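Local coordinates for Mll3558 protein (Mesorhizobium loti, PDB 3RD6) that is of unknown function but belongs to the AHA1 (activator of Hsp90 ATPase homolog 1-like) family and has the helix-grip fold of the Bet v 1-like proteins, at residues A[48-51]-A[57-60]; A[21-26]-A[112-117]; A[89-94]-A[132-137]. All coordinates share one frame; numbering follows the deposited sequence.

Contact 1 (A[48-51]-A[57-60])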
# COMPACT_ATOMS: atom_id res chain seq x y z
N PHE A 48 -1.48 18.74 7.95
CA PHE A 48 -0.40 18.00 7.34
C PHE A 48 0.52 17.41 8.38
O PHE A 48 1.42 18.08 8.89
CB PHE A 48 0.40 18.88 6.37
CG PHE A 48 1.39 18.11 5.54
CD1 PHE A 48 0.95 17.15 4.64
CD2 PHE A 48 2.76 18.29 5.71
CE1 PHE A 48 1.85 16.36 3.93
CE2 PHE A 48 3.67 17.51 5.00
CZ PHE A 48 3.22 16.55 4.10
N SER A 49 0.29 16.14 8.70
CA SER A 49 1.10 15.41 9.65
C SER A 49 2.07 14.61 8.81
O SER A 49 1.66 13.86 7.93
CB SER A 49 0.22 14.46 10.47
OG SER A 49 -0.87 15.14 11.06
N PHE A 50 3.35 14.78 9.06
CA PHE A 50 4.36 14.06 8.29
C PHE A 50 5.36 13.46 9.27
O PHE A 50 6.11 14.18 9.92
CB PHE A 50 5.07 15.04 7.35
CG PHE A 50 5.98 14.39 6.35
CD1 PHE A 50 5.47 13.75 5.24
CD2 PHE A 50 7.37 14.49 6.49
CE1 PHE A 50 6.31 13.21 4.28
CE2 PHE A 50 8.21 13.95 5.53
CZ PHE A 50 7.68 13.31 4.43
N ASP A 51 5.36 12.13 9.38
CA ASP A 51 6.28 11.45 10.27
C ASP A 51 7.10 10.50 9.41
O ASP A 51 6.72 9.34 9.21
CB ASP A 51 5.51 10.68 11.35
CG ASP A 51 6.42 9.89 12.28
OD1 ASP A 51 7.67 9.95 12.09
OD2 ASP A 51 5.89 9.21 13.18
N GLY A 57 3.50 7.75 9.47
CA GLY A 57 2.62 8.12 8.38
C GLY A 57 2.48 9.59 8.10
O GLY A 57 3.13 10.44 8.72
N GLU A 58 1.61 9.88 7.15
CA GLU A 58 1.32 11.22 6.68
C GLU A 58 -0.19 11.41 6.69
O GLU A 58 -0.94 10.44 6.58
CB GLU A 58 1.86 11.36 5.27
CG GLU A 58 1.67 12.70 4.59
CD GLU A 58 2.11 12.67 3.14
OE1 GLU A 58 3.23 12.19 2.85
OE2 GLU A 58 1.34 13.13 2.27
N VAL A 59 -0.64 12.64 6.89
CA VAL A 59 -2.06 12.95 6.86
C VAL A 59 -2.18 14.33 6.28
O VAL A 59 -1.54 15.27 6.74
CB VAL A 59 -2.70 12.91 8.24
CG1 VAL A 59 -4.17 13.32 8.13
CG2 VAL A 59 -2.59 11.52 8.82
N SER A 60 -3.00 14.45 5.24
CA SER A 60 -3.16 15.72 4.57
C SER A 60 -4.63 16.02 4.39
O SER A 60 -5.40 15.18 3.95
CB SER A 60 -2.50 15.66 3.19
OG SER A 60 -1.14 15.26 3.26
O HOH W 1 3.20 8.34 12.50
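The aromatic rings of F48 and F50 both turn their rims to E58. CG of each phenylalanine lies anti to its backbone N (chi1 -171°), carrying the ring across to the neighbouring strand. E58, extended beyond CG, brings OE2 to 3.7 Å from CE1 of F48 and OE1 to 3.5 Å from CE1 of F50, each at the edge near the ring plane. The carboxylate plane is turned 58° from the first ring and 44° from the second. The slightly positive C-H rims suit carboxylate oxygens, and R37 pairs the charge of this buried acid through a salt bridge to OE2. S60 OG also lies at the edge of the F48 ring, in its plane. These residues share one face of the antiparallel hairpin 47-50/57-62, at one end of this Bet v 1-like sheet. On the other face S49 and V59 pack CB against CB, and S49 OG bonds to E47. Their backbones pair twice, S49 N to V59 O and V59 N to S49 O, each 2.8 Å. Towards the turn, D51 N donates to G57 O (2.9 Å). A water bridges D51 OD2 and G57 N, and OD2 also forms a salt bridge with R53.

Contact 2 (A[21-26]-A[112-117])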
# COMPACT_ATOMS: atom_id res chain seq x y z
N ASP A 21 21.40 12.65 -2.66
CA ASP A 21 21.22 13.24 -1.33
C ASP A 21 20.25 14.42 -1.36
O ASP A 21 19.42 14.58 -0.48
CB ASP A 21 22.58 13.70 -0.78
CG ASP A 21 23.08 12.81 0.34
OD1 ASP A 21 22.55 12.91 1.46
OD2 ASP A 21 24.01 12.01 0.09
N ARG A 22 20.37 15.23 -2.41
CA ARG A 22 19.52 16.40 -2.56
C ARG A 22 18.06 16.04 -2.84
O ARG A 22 17.17 16.52 -2.13
CB ARG A 22 20.07 17.29 -3.68
N VAL A 23 17.82 15.20 -3.85
CA VAL A 23 16.45 14.81 -4.18
C VAL A 23 15.79 13.96 -3.09
O VAL A 23 14.60 14.10 -2.82
CB VAL A 23 16.40 14.05 -5.51
CG1 VAL A 23 14.97 13.76 -5.91
CG2 VAL A 23 17.11 14.84 -6.57
N PHE A 24 16.56 13.09 -2.45
CA PHE A 24 16.01 12.29 -1.38
C PHE A 24 15.50 13.27 -0.36
O PHE A 24 14.34 13.24 0.02
CB PHE A 24 17.08 11.42 -0.72
CG PHE A 24 16.56 10.56 0.40
CD1 PHE A 24 15.82 9.41 0.13
CD2 PHE A 24 16.83 10.88 1.73
CE1 PHE A 24 15.36 8.60 1.15
CE2 PHE A 24 16.37 10.06 2.76
CZ PHE A 24 15.63 8.92 2.47
N HIS A 25 16.38 14.16 0.06
CA HIS A 25 16.06 15.19 1.05
C HIS A 25 14.71 15.83 0.78
O HIS A 25 13.89 15.97 1.69
CB HIS A 25 17.14 16.28 1.03
CG HIS A 25 16.96 17.32 2.09
ND1 HIS A 25 17.16 17.05 3.43
CD2 HIS A 25 16.55 18.60 2.01
CE1 HIS A 25 16.87 18.13 4.13
NE2 HIS A 25 16.50 19.09 3.30
N ALA A 26 14.47 16.20 -0.47
CA ALA A 26 13.21 16.84 -0.86
C ALA A 26 11.97 16.00 -0.53
O ALA A 26 10.84 16.49 -0.59
CB ALA A 26 13.23 17.18 -2.35
N ASP A 112 26.27 12.13 -12.55
CA ASP A 112 26.39 13.33 -11.75
C ASP A 112 25.02 13.86 -11.37
O ASP A 112 24.90 14.84 -10.63
N GLY A 113 23.99 13.20 -11.89
CA GLY A 113 22.62 13.62 -11.59
C GLY A 113 21.85 12.55 -10.84
O GLY A 113 22.45 11.63 -10.28
N THR A 114 20.53 12.65 -10.85
CA THR A 114 19.70 11.67 -10.15
C THR A 114 18.56 11.11 -11.01
O THR A 114 17.81 11.86 -11.64
CB THR A 114 19.12 12.29 -8.88
OG1 THR A 114 18.40 11.29 -8.16
CG2 THR A 114 18.19 13.42 -9.23
N ARG A 115 18.44 9.78 -11.03
CA ARG A 115 17.39 9.12 -11.79
C ARG A 115 16.23 8.80 -10.86
O ARG A 115 16.39 8.03 -9.90
CB ARG A 115 17.92 7.83 -12.42
CG ARG A 115 16.96 7.16 -13.39
CD ARG A 115 16.73 8.01 -14.62
NE ARG A 115 15.74 7.43 -15.52
CZ ARG A 115 15.81 6.20 -16.03
NH1 ARG A 115 16.83 5.41 -15.75
NH2 ARG A 115 14.85 5.77 -16.84
N LEU A 116 15.07 9.38 -11.13
CA LEU A 116 13.90 9.16 -10.29
C LEU A 116 12.78 8.45 -11.00
O LEU A 116 12.15 9.01 -11.90
CB LEU A 116 13.38 10.48 -9.72
CG LEU A 116 12.08 10.44 -8.90
CD1 LEU A 116 12.12 11.52 -7.84
CD2 LEU A 116 10.88 10.64 -9.80
N THR A 117 12.55 7.21 -10.61
CA THR A 117 11.46 6.43 -11.18
C THR A 117 10.41 6.32 -10.08
O THR A 117 10.63 5.71 -9.03
CB THR A 117 11.95 5.04 -11.66
OG1 THR A 117 10.82 4.23 -12.02
CG2 THR A 117 12.76 4.34 -10.59
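In the Bet v 1-like (SRPBCC) fold a long C-terminal helix and two short helices pack on a curved antiparallel sheet, and here V23 of the short helix 20-28 settles on T114 and L116 of strand 113-125. These two strand residues alternate with R115, so both direct their side chains at the helix. V23 straddles them with its two methyls. CG1, anti to the backbone N (chi1 -175°), goes to CD1 of L116 at 4.1 Å, an ordinary apolar contact. CG2, on the other branch, goes to the methyl CG2 of T114; the modelled gap of 3.2 Å is too short to trust, though the two methyls probably do face each other. A branched valine suits the place because its methyls can serve two neighbours at once. All three residues are buried. L107 of strand 96-110 touches both V23 and L116, while L142 of helix 131-148 lies against L116, so V23 and L116 belong to a wider apolar layer. Threonine, with its branched CB, fits a strand and still offers a methyl. As modelled, its CG2 sits between backbone N and carbonyl carbon, a tentative rotation, with T114 CB 4.0 Å from V23 CG2.

Contact 3 (A[89-94]-A[132-137])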
# COMPACT_ATOMS: atom_id res chain seq x y z
N TYR A 89 -1.08 4.37 0.61
CA TYR A 89 -1.91 5.50 1.00
C TYR A 89 -3.29 5.33 0.43
O TYR A 89 -3.50 4.55 -0.48
CB TYR A 89 -1.31 6.83 0.54
CG TYR A 89 -1.49 7.18 -0.91
CD1 TYR A 89 -2.61 7.88 -1.34
CD2 TYR A 89 -0.55 6.80 -1.86
CE1 TYR A 89 -2.78 8.21 -2.68
CE2 TYR A 89 -0.71 7.13 -3.20
CZ TYR A 89 -1.83 7.83 -3.60
OH TYR A 89 -2.04 8.16 -4.92
N ARG A 90 -4.24 6.03 1.02
CA ARG A 90 -5.62 6.00 0.55
C ARG A 90 -6.07 7.45 0.46
O ARG A 90 -5.67 8.30 1.25
CB ARG A 90 -6.51 5.23 1.52
CG ARG A 90 -6.59 5.80 2.91
CD ARG A 90 -7.57 5.00 3.73
NE ARG A 90 -7.58 5.34 5.15
CZ ARG A 90 -6.54 5.22 5.96
NH1 ARG A 90 -5.39 4.76 5.50
NH2 ARG A 90 -6.67 5.55 7.22
N MET A 91 -6.89 7.72 -0.55
CA MET A 91 -7.38 9.06 -0.77
C MET A 91 -8.89 9.05 -0.77
O MET A 91 -9.53 8.07 -1.16
CB MET A 91 -6.86 9.56 -2.12
CG MET A 91 -6.83 11.06 -2.26
SD MET A 91 -6.35 11.54 -3.89
CE MET A 91 -4.61 11.31 -3.79
N ALA A 92 -9.46 10.16 -0.30
CA ALA A 92 -10.90 10.33 -0.25
C ALA A 92 -11.24 11.80 -0.39
O ALA A 92 -10.45 12.67 -0.03
CB ALA A 92 -11.42 9.81 1.06
N ILE A 93 -12.41 12.06 -0.93
CA ILE A 93 -12.92 13.42 -1.07
C ILE A 93 -14.31 13.34 -0.45
O ILE A 93 -15.18 12.63 -0.96
CB ILE A 93 -12.96 13.91 -2.57
CG1 ILE A 93 -13.49 15.34 -2.62
CG2 ILE A 93 -13.81 12.96 -3.41
CD1 ILE A 93 -13.41 15.98 -3.97
N GLY A 94 -14.49 14.03 0.68
CA GLY A 94 -15.76 13.97 1.38
C GLY A 94 -15.76 12.62 2.08
O GLY A 94 -14.74 12.23 2.64
N LYS A 132 -5.90 8.00 -14.46
CA LYS A 132 -5.49 8.97 -15.46
C LYS A 132 -5.21 10.32 -14.82
O LYS A 132 -4.10 10.87 -14.98
CB LYS A 132 -6.59 9.10 -16.51
CG LYS A 132 -6.91 7.79 -17.25
CD LYS A 132 -7.19 6.63 -16.29
CE LYS A 132 -7.59 5.35 -17.01
NZ LYS A 132 -6.62 4.95 -18.06
N GLY A 133 -6.20 10.84 -14.09
CA GLY A 133 -6.06 12.11 -13.41
C GLY A 133 -4.97 12.14 -12.35
O GLY A 133 -4.33 13.18 -12.12
N ARG A 134 -4.74 11.00 -11.69
CA ARG A 134 -3.72 10.91 -10.66
C ARG A 134 -2.32 10.90 -11.25
O ARG A 134 -1.41 11.52 -10.68
CB ARG A 134 -3.93 9.67 -9.78
CG ARG A 134 -3.24 9.79 -8.43
CD ARG A 134 -3.35 8.51 -7.60
NE ARG A 134 -4.73 8.12 -7.30
CZ ARG A 134 -5.61 8.89 -6.69
NH1 ARG A 134 -5.28 10.11 -6.31
NH2 ARG A 134 -6.84 8.45 -6.46
N GLU A 135 -2.11 10.23 -12.38
CA GLU A 135 -0.77 10.25 -12.96
C GLU A 135 -0.48 11.66 -13.47
O GLU A 135 0.66 12.13 -13.38
CB GLU A 135 -0.64 9.28 -14.14
CG GLU A 135 0.81 9.18 -14.61
CD GLU A 135 0.95 8.60 -16.01
OE1 GLU A 135 0.22 7.63 -16.35
OE2 GLU A 135 1.82 9.11 -16.76
N GLU A 136 -1.51 12.33 -13.99
CA GLU A 136 -1.38 13.68 -14.51
C GLU A 136 -0.84 14.60 -13.43
O GLU A 136 0.09 15.37 -13.66
CB GLU A 136 -2.74 14.17 -14.99
CG GLU A 136 -2.68 15.40 -15.90
CD GLU A 136 -4.05 15.76 -16.48
OE1 GLU A 136 -4.68 14.89 -17.12
OE2 GLU A 136 -4.47 16.92 -16.29
N GLY A 137 -1.43 14.52 -12.24
CA GLY A 137 -1.01 15.36 -11.13
C GLY A 137 0.39 15.07 -10.63
O GLY A 137 1.18 15.99 -10.39
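Y89 and R134 meet where the long helix 131-148 lies across the antiparallel sheet, the central pairing of the helix-grip fold of Bet v 1-like proteins. Strand 84-93 supplies one side of the contact and R134, reaching out from the helix, the other; an arginine suits its place because its long chain spans the distance, with aliphatic CD beside Y89 and the guanidinium beside M91. First along the strand comes Y89, whose phenol oxygen approaches the aliphatic part of R134: OH is modelled 3.0 Å from CD, a length too short to trust at this resolution, and 3.6 Å from NE. CD lies near the ring plane, at its edge, and the guanidinium stands almost perpendicular to the ring, 88° away. The hydroxyl is hydrogen-bonded instead to E120 of strand 113-125, a tie that should fix its position beside the arginine. Tyrosine suits this buried site because its ring packs on L72 and A74 of strand 70-80 while its one polar atom reaches a carboxylate. R90, next, has its side chain on the other side of the sheet, where NH1 bonds to Q77 of the second subunit. M91 returns to the helix side. Its CG is anti to the backbone N (chi1 -158°) and the chain bends at chi3, so that the flexible thioether runs alongside the guanidinium, in the opposite direction. The sole hydrogen bond joining the two segments is weak, and doubtful as modelled: R134 NH1 to M91 SD, 3.0 Å long and bent to 140° at the hydrogen. Replacing R134 by an alanine would probably deprive the M91 sulfur of this weak donor and open a gap beside the phenol oxygen of Y89. M91 CE is 3.9 Å from R134 CZ.

All three contacts reach the same antiparallel sheet. Contact 1 pairs the last two strands at one end of it, whereas contacts 2 and 3 dock helices on it. Contacts 2 and 3 lie on opposite sides of the chain's centre, their own centres 24 Å apart and their nearest atoms about 11 Å, yet strand 113-125 of the one is followed in the chain by helix 131-148 of the other. Contact 1 is closer to contact 3 (16 Å between centres) than to contact 2 (22 Å), with nearest atoms about 7 Å away in both cases. In Bet v 1-like relatives ligands often bind between the long helix and the sheet; whether this protein does likewise is not known.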